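Local coordinates for M32 carboxypeptidase (Pyrococcus furiosus, PDB 1KA2) that releases amino acids one by one from the C-terminus of peptides with broad specificity, as a cobalt-dependent M32 metallocarboxypeptidase that forms a homodimer, at the interface of chains A and B. Sequence-based numbering; all coordinates share one arbitrary frame. Chains: chain A/B, M32 carboxypeptidase.

Contact 1 and contact 2 belong to one two-fold symmetric interface of the homodimer, their C-alpha centres about 13 Å apart. Residue 46, on helix 43-61, serves both: A:Arg46 faces the strand 248-253 of chain B in contact 1, while B:Arg46 meets helix 8-36 of chain A in contact 2. Symmetry therefore gives each copy of this arginine both tasks, tying the helix pairing at the core to the strand that carries the DXRXT motif. The centres of contacts 1 and 2 lie about 24 Å and 19 Å from A:Glu270, so both lie well away from the catalytic glutamate of chain A.

Contact 1: the interface of chains A and B. Residues chain A 38-39, 42, 46; chain B 244, 248, 250.
A:Pro39 and A:Met38 lie against the carboxylate of B:Asp248, which has more of its surface hidden by the partner (35 Å²) than any other residue of this patch. The contact is van der Waals in kind: the side chains of A:Pro39 and B:Asp248 cross at about a right angle, with CG and CD of A:Pro39 both 3.3 Å from B:Asp248 OD1. The rigid ring of a proline suits this loop, since it offers a fixed apolar edge. Its neighbour A:Met38 is unbranched and slim, and its CG passes 3.6 Å from B:Asp248 OD2. A:Gly42, lacking a side chain, lets its CA approach B:Asp248 CB to 4.0 Å.

The charged interactions centre on the same aspartate. Within chain B, B:Arg250 grips it side-on, NE to OD1 at 2.9 Å and NH2 to OD2 at 3.0 Å, one nitrogen for each oxygen. The NE bond is nearly straight (165° at H), and B:Arg250 reaches it with a chain extended from CG to NE. This pairing fixes the rotation of the carboxylate. From chain A comes a longer salt bridge, A:Arg46 NH2 to B:Asp248 OD2 at 3.8 Å, which adds a charge contact across the interface but is too long for a hydrogen bond. Water 1 also lies between A:Gly42 O and B:Asp248 OD2, but its approach to the carboxylate is too short to be trusted.

The side chains of B:Phe244 and A:Arg46 lie side by side, pointing the same way. CD1 of the phenyl ring sits in plane at the edge of the A:Arg46 guanidinium, 3.4 Å from NH2, with the two planes 51° apart.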
ATOM      1  N   MET A  38      -6.462   2.834   4.190  1.00 30.91           N
ATOM      2  CA  MET A  38      -6.173   2.838   5.622  1.00 28.82           C
ATOM      3  C   MET A  38      -7.302   3.072   6.614  1.00 30.12           C
ATOM      4  O   MET A  38      -8.047   4.045   6.517  1.00 25.80           O
ATOM      5  CB  MET A  38      -5.047   3.844   5.923  1.00 28.40           C
ATOM      6  CG  MET A  38      -4.431   3.689   7.309  1.00 25.06           C
ATOM      7  SD  MET A  38      -3.309   5.012   7.780  1.00 32.20           S
ATOM      8  CE  MET A  38      -4.483   6.384   7.954  1.00 30.83           C
ATOM      9  N   PRO A  39      -7.467   2.148   7.575  1.00 31.31           N
ATOM     10  CA  PRO A  39      -8.535   2.347   8.568  1.00 31.53           C
ATOM     11  C   PRO A  39      -8.120   3.610   9.289  1.00 30.30           C
ATOM     12  O   PRO A  39      -6.932   3.807   9.536  1.00 27.68           O
ATOM     13  CB  PRO A  39      -8.437   1.133   9.495  1.00 31.42           C
ATOM     14  CG  PRO A  39      -7.512   0.174   8.822  1.00 30.80           C
ATOM     15  CD  PRO A  39      -6.981   0.760   7.551  1.00 31.67           C
ATOM     16  N   GLY A  42      -5.260   3.935  11.862  1.00 32.93           N
ATOM     17  CA  GLY A  42      -3.910   3.512  11.525  1.00 34.02           C
ATOM     18  C   GLY A  42      -2.967   4.679  11.254  1.00 33.54           C
ATOM     19  O   GLY A  42      -1.782   4.491  10.980  1.00 35.45           O
ATOM     20  N   ARG A  46       1.196   4.864  10.619  1.00 33.33           N
ATOM     21  CA  ARG A  46       1.545   5.190   9.244  1.00 34.05           C
ATOM     22  C   ARG A  46       2.472   6.409   9.270  1.00 33.95           C
ATOM     23  O   ARG A  46       3.525   6.409   8.624  1.00 36.29           O
ATOM     24  CB  ARG A  46       0.282   5.499   8.431  1.00 31.93           C
ATOM     25  CG  ARG A  46       0.522   5.909   6.959  1.00 32.34           C
ATOM     26  CD  ARG A  46       1.426   4.923   6.220  1.00 30.08           C
ATOM     27  NE  ARG A  46       0.917   3.569   6.364  1.00 29.64           N
ATOM     28  CZ  ARG A  46      -0.068   3.043   5.646  1.00 27.52           C
ATOM     29  NH1 ARG A  46      -0.661   3.754   4.693  1.00 27.95           N
ATOM     30  NH2 ARG A  46      -0.493   1.814   5.919  1.00 23.39           N
TER
ATOM     31  N   PHE B 244      -0.078  -3.909   9.760  1.00 29.75           N
ATOM     32  CA  PHE B 244       0.666  -2.718   9.372  1.00 30.34           C
ATOM     33  C   PHE B 244       0.997  -2.054  10.715  1.00 32.20           C
ATOM     34  O   PHE B 244       1.972  -1.316  10.853  1.00 34.44           O
ATOM     35  CB  PHE B 244      -0.204  -1.780   8.520  1.00 30.31           C
ATOM     36  CG  PHE B 244      -0.495  -2.290   7.125  1.00 28.17           C
ATOM     37  CD1 PHE B 244      -1.247  -1.521   6.243  1.00 28.86           C
ATOM     38  CD2 PHE B 244      -0.047  -3.543   6.701  1.00 30.30           C
ATOM     39  CE1 PHE B 244      -1.556  -1.982   4.958  1.00 27.48           C
ATOM     40  CE2 PHE B 244      -0.354  -4.019   5.405  1.00 28.74           C
ATOM     41  CZ  PHE B 244      -1.112  -3.229   4.540  1.00 28.39           C
ATOM     42  N   ASP B 248      -3.947  -1.133  12.789  1.00 26.72           N
ATOM     43  CA  ASP B 248      -4.165  -1.320  11.357  1.00 29.12           C
ATOM     44  C   ASP B 248      -3.835  -2.761  10.994  1.00 26.08           C
ATOM     45  O   ASP B 248      -2.698  -3.064  10.655  1.00 25.34           O
ATOM     46  CB  ASP B 248      -3.274  -0.361  10.548  1.00 26.64           C
ATOM     47  CG  ASP B 248      -3.656  -0.301   9.081  1.00 28.93           C
ATOM     48  OD1 ASP B 248      -4.507  -1.103   8.649  1.00 28.29           O
ATOM     49  OD2 ASP B 248      -3.105   0.552   8.345  1.00 30.02           O
ATOM     50  N   ARG B 250      -5.107  -6.133   8.649  1.00 25.07           N
ATOM     51  CA  ARG B 250      -5.942  -6.503   7.525  1.00 25.70           C
ATOM     52  C   ARG B 250      -5.944  -7.981   7.159  1.00 26.50           C
ATOM     53  O   ARG B 250      -4.921  -8.661   7.250  1.00 27.46           O
ATOM     54  CB  ARG B 250      -5.507  -5.674   6.320  1.00 26.49           C
ATOM     55  CG  ARG B 250      -5.377  -4.195   6.662  1.00 29.57           C
ATOM     56  CD  ARG B 250      -5.086  -3.314   5.453  1.00 28.37           C
ATOM     57  NE  ARG B 250      -4.771  -1.954   5.871  1.00 26.03           N
ATOM     58  CZ  ARG B 250      -4.415  -0.975   5.043  1.00 31.11           C
ATOM     59  NH1 ARG B 250      -4.320  -1.196   3.729  1.00 25.87           N
ATOM     60  NH2 ARG B 250      -4.157   0.232   5.532  1.00 29.75           N
TER
HETATM   61  O   HOH W   1      -1.274   1.980   9.010  1.00 23.02           O

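Contact 2: the interface of chains A and B. Residues chain A 25-26, 29-30; chain B 29-30, 33, 46.
A:Val29 meets its own symmetry mate B:Val29 where the two copies of helix 8-36 pack across the dimer. The side chains slide past each other in opposite directions, and CG1 of A:Val29 comes within 3.4 Å of CG1 of B:Val29, tighter than usual for methyl groups. In both, CG1 stands anti to the backbone N (chi1 176°), the turn that aims this methyl at the other subunit. A small beta-branched residue suits helices in such close approach, since it fills space without a long chain to accommodate. Each valine is also capped by a leucine: CD1 of B:Leu30 lies 3.8 Å from CB of A:Val29, and A:Leu30 repeats this against B:Val29.

Beside this apolar core, B:Arg46 crosses A:His25 at about a right angle and donates from NE to the imidazole NE2 at 2.7 Å (156° at H). The donor lies in the ring plane, although the guanidinium is turned 55° to it. Using NE2 as acceptor suggests that any proton of a neutral A:His25 would sit on ND1. B:Asp33 is the second-shell support: its OD1 takes both NH1 (2.9 Å) and NH2 (3.1 Å) of B:Arg46, an end-on grip that leaves NE for the partner chain. An alanine in place of B:Arg46 would probably leave A:His25 NE2 without its donor and B:Asp33 without its charge mate.

The fringe is looser. A:Ala26 brings only its CA within 4.3 Å of B:Leu30 CD1, and B:Asp33 CB stays 4.5 Å from A:Val29 CG1, each with little surface hidden by the partner (7 and 5 Å²). The valine and leucine methyls pack the two copies of helix 8-36 together, while the arginine-histidine bond ties helix 43-61 to the partner's helix 8-36; together they probably help to fix how the subunits of the homodimer sit.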
ATOM      1  N   HIS A  25       9.513   4.300  -3.643  1.00 30.86           N
ATOM      2  CA  HIS A  25       8.439   3.438  -4.108  1.00 29.79           C
ATOM      3  C   HIS A  25       7.567   3.194  -2.886  1.00 29.37           C
ATOM      4  O   HIS A  25       6.348   3.345  -2.917  1.00 28.08           O
ATOM      5  CB  HIS A  25       9.013   2.113  -4.579  1.00 29.66           C
ATOM      6  CG  HIS A  25       7.973   1.118  -4.974  1.00 28.82           C
ATOM      7  ND1 HIS A  25       7.295   1.187  -6.171  1.00 29.67           N
ATOM      8  CD2 HIS A  25       7.494   0.028  -4.330  1.00 29.06           C
ATOM      9  CE1 HIS A  25       6.441   0.180  -6.249  1.00 31.37           C
ATOM     10  NE2 HIS A  25       6.544  -0.539  -5.144  1.00 28.33           N
ATOM     11  N   ALA A  26       8.222   2.828  -1.793  1.00 30.53           N
ATOM     12  CA  ALA A  26       7.528   2.557  -0.544  1.00 29.62           C
ATOM     13  C   ALA A  26       6.755   3.793  -0.057  1.00 28.70           C
ATOM     14  O   ALA A  26       5.607   3.678   0.338  1.00 29.55           O
ATOM     15  CB  ALA A  26       8.529   2.090   0.509  1.00 28.77           C
ATOM     16  N   VAL A  29       3.448   4.197  -2.024  1.00 24.47           N
ATOM     17  CA  VAL A  29       2.463   3.203  -1.652  1.00 24.34           C
ATOM     18  C   VAL A  29       1.831   3.580  -0.315  1.00 23.43           C
ATOM     19  O   VAL A  29       0.625   3.466  -0.142  1.00 24.39           O
ATOM     20  CB  VAL A  29       3.104   1.803  -1.572  1.00 22.96           C
ATOM     21  CG1 VAL A  29       2.089   0.792  -1.081  1.00 24.88           C
ATOM     22  CG2 VAL A  29       3.590   1.401  -2.962  1.00 23.80           C
ATOM     23  N   LEU A  30       2.654   4.050   0.613  1.00 24.03           N
ATOM     24  CA  LEU A  30       2.191   4.466   1.935  1.00 24.43           C
ATOM     25  C   LEU A  30       1.201   5.618   1.853  1.00 24.43           C
ATOM     26  O   LEU A  30       0.127   5.566   2.450  1.00 26.48           O
ATOM     27  CB  LEU A  30       3.392   4.879   2.791  1.00 23.18           C
ATOM     28  CG  LEU A  30       3.914   3.861   3.803  1.00 26.34           C
ATOM     29  CD1 LEU A  30       3.689   2.462   3.310  1.00 24.24           C
ATOM     30  CD2 LEU A  30       5.389   4.131   4.081  1.00 24.68           C
TER
ATOM     31  N   VAL B  29       2.874  -3.285   3.814  1.00 24.47           N
ATOM     32  CA  VAL B  29       2.001  -2.559   2.916  1.00 24.34           C
ATOM     33  C   VAL B  29       2.271  -2.988   1.477  1.00 23.43           C
ATOM     34  O   VAL B  29       1.346  -3.181   0.700  1.00 24.39           O
ATOM     35  CB  VAL B  29       2.199  -1.038   3.073  1.00 22.96           C
ATOM     36  CG1 VAL B  29       1.357  -0.295   2.057  1.00 24.88           C
ATOM     37  CG2 VAL B  29       1.775  -0.627   4.481  1.00 23.80           C
ATOM     38  N   LEU B  30       3.544  -3.156   1.143  1.00 24.03           N
ATOM     39  CA  LEU B  30       3.954  -3.580  -0.195  1.00 24.43           C
ATOM     40  C   LEU B  30       3.406  -4.953  -0.548  1.00 24.43           C
ATOM     41  O   LEU B  30       2.822  -5.140  -1.615  1.00 26.48           O
ATOM     42  CB  LEU B  30       5.484  -3.599  -0.277  1.00 23.18           C
ATOM     43  CG  LEU B  30       6.164  -2.407  -0.949  1.00 26.34           C
ATOM     44  CD1 LEU B  30       5.360  -1.156  -0.748  1.00 24.24           C
ATOM     45  CD2 LEU B  30       7.582  -2.259  -0.408  1.00 24.68           C
ATOM     46  N   ASP B  33      -0.483  -4.929  -0.706  1.00 26.27           N
ATOM     47  CA  ASP B  33      -0.932  -4.267  -1.926  1.00 25.30           C
ATOM     48  C   ASP B  33      -0.639  -5.125  -3.151  1.00 25.49           C
ATOM     49  O   ASP B  33      -1.449  -5.204  -4.077  1.00 26.03           O
ATOM     50  CB  ASP B  33      -0.272  -2.883  -2.061  1.00 28.06           C
ATOM     51  CG  ASP B  33      -0.588  -2.224  -3.381  1.00 27.71           C
ATOM     52  OD1 ASP B  33       0.238  -2.321  -4.315  1.00 29.84           O
ATOM     53  OD2 ASP B  33      -1.684  -1.641  -3.487  1.00 30.74           O
ATOM     54  N   ARG B  46       7.713  -3.579  -8.096  1.00 33.33           N
ATOM     55  CA  ARG B  46       7.377  -3.903  -6.718  1.00 34.05           C
ATOM     56  C   ARG B  46       8.467  -4.831  -6.172  1.00 33.95           C
ATOM     57  O   ARG B  46       8.994  -4.603  -5.079  1.00 36.29           O
ATOM     58  CB  ARG B  46       6.008  -4.591  -6.650  1.00 31.93           C
ATOM     59  CG  ARG B  46       5.555  -5.032  -5.238  1.00 32.34           C
ATOM     60  CD  ARG B  46       5.653  -3.901  -4.215  1.00 30.08           C
ATOM     61  NE  ARG B  46       4.958  -2.722  -4.701  1.00 29.64           N
ATOM     62  CZ  ARG B  46       3.646  -2.527  -4.633  1.00 27.52           C
ATOM     63  NH1 ARG B  46       2.858  -3.437  -4.071  1.00 27.95           N
ATOM     64  NH2 ARG B  46       3.118  -1.436  -5.175  1.00 23.39           N
TER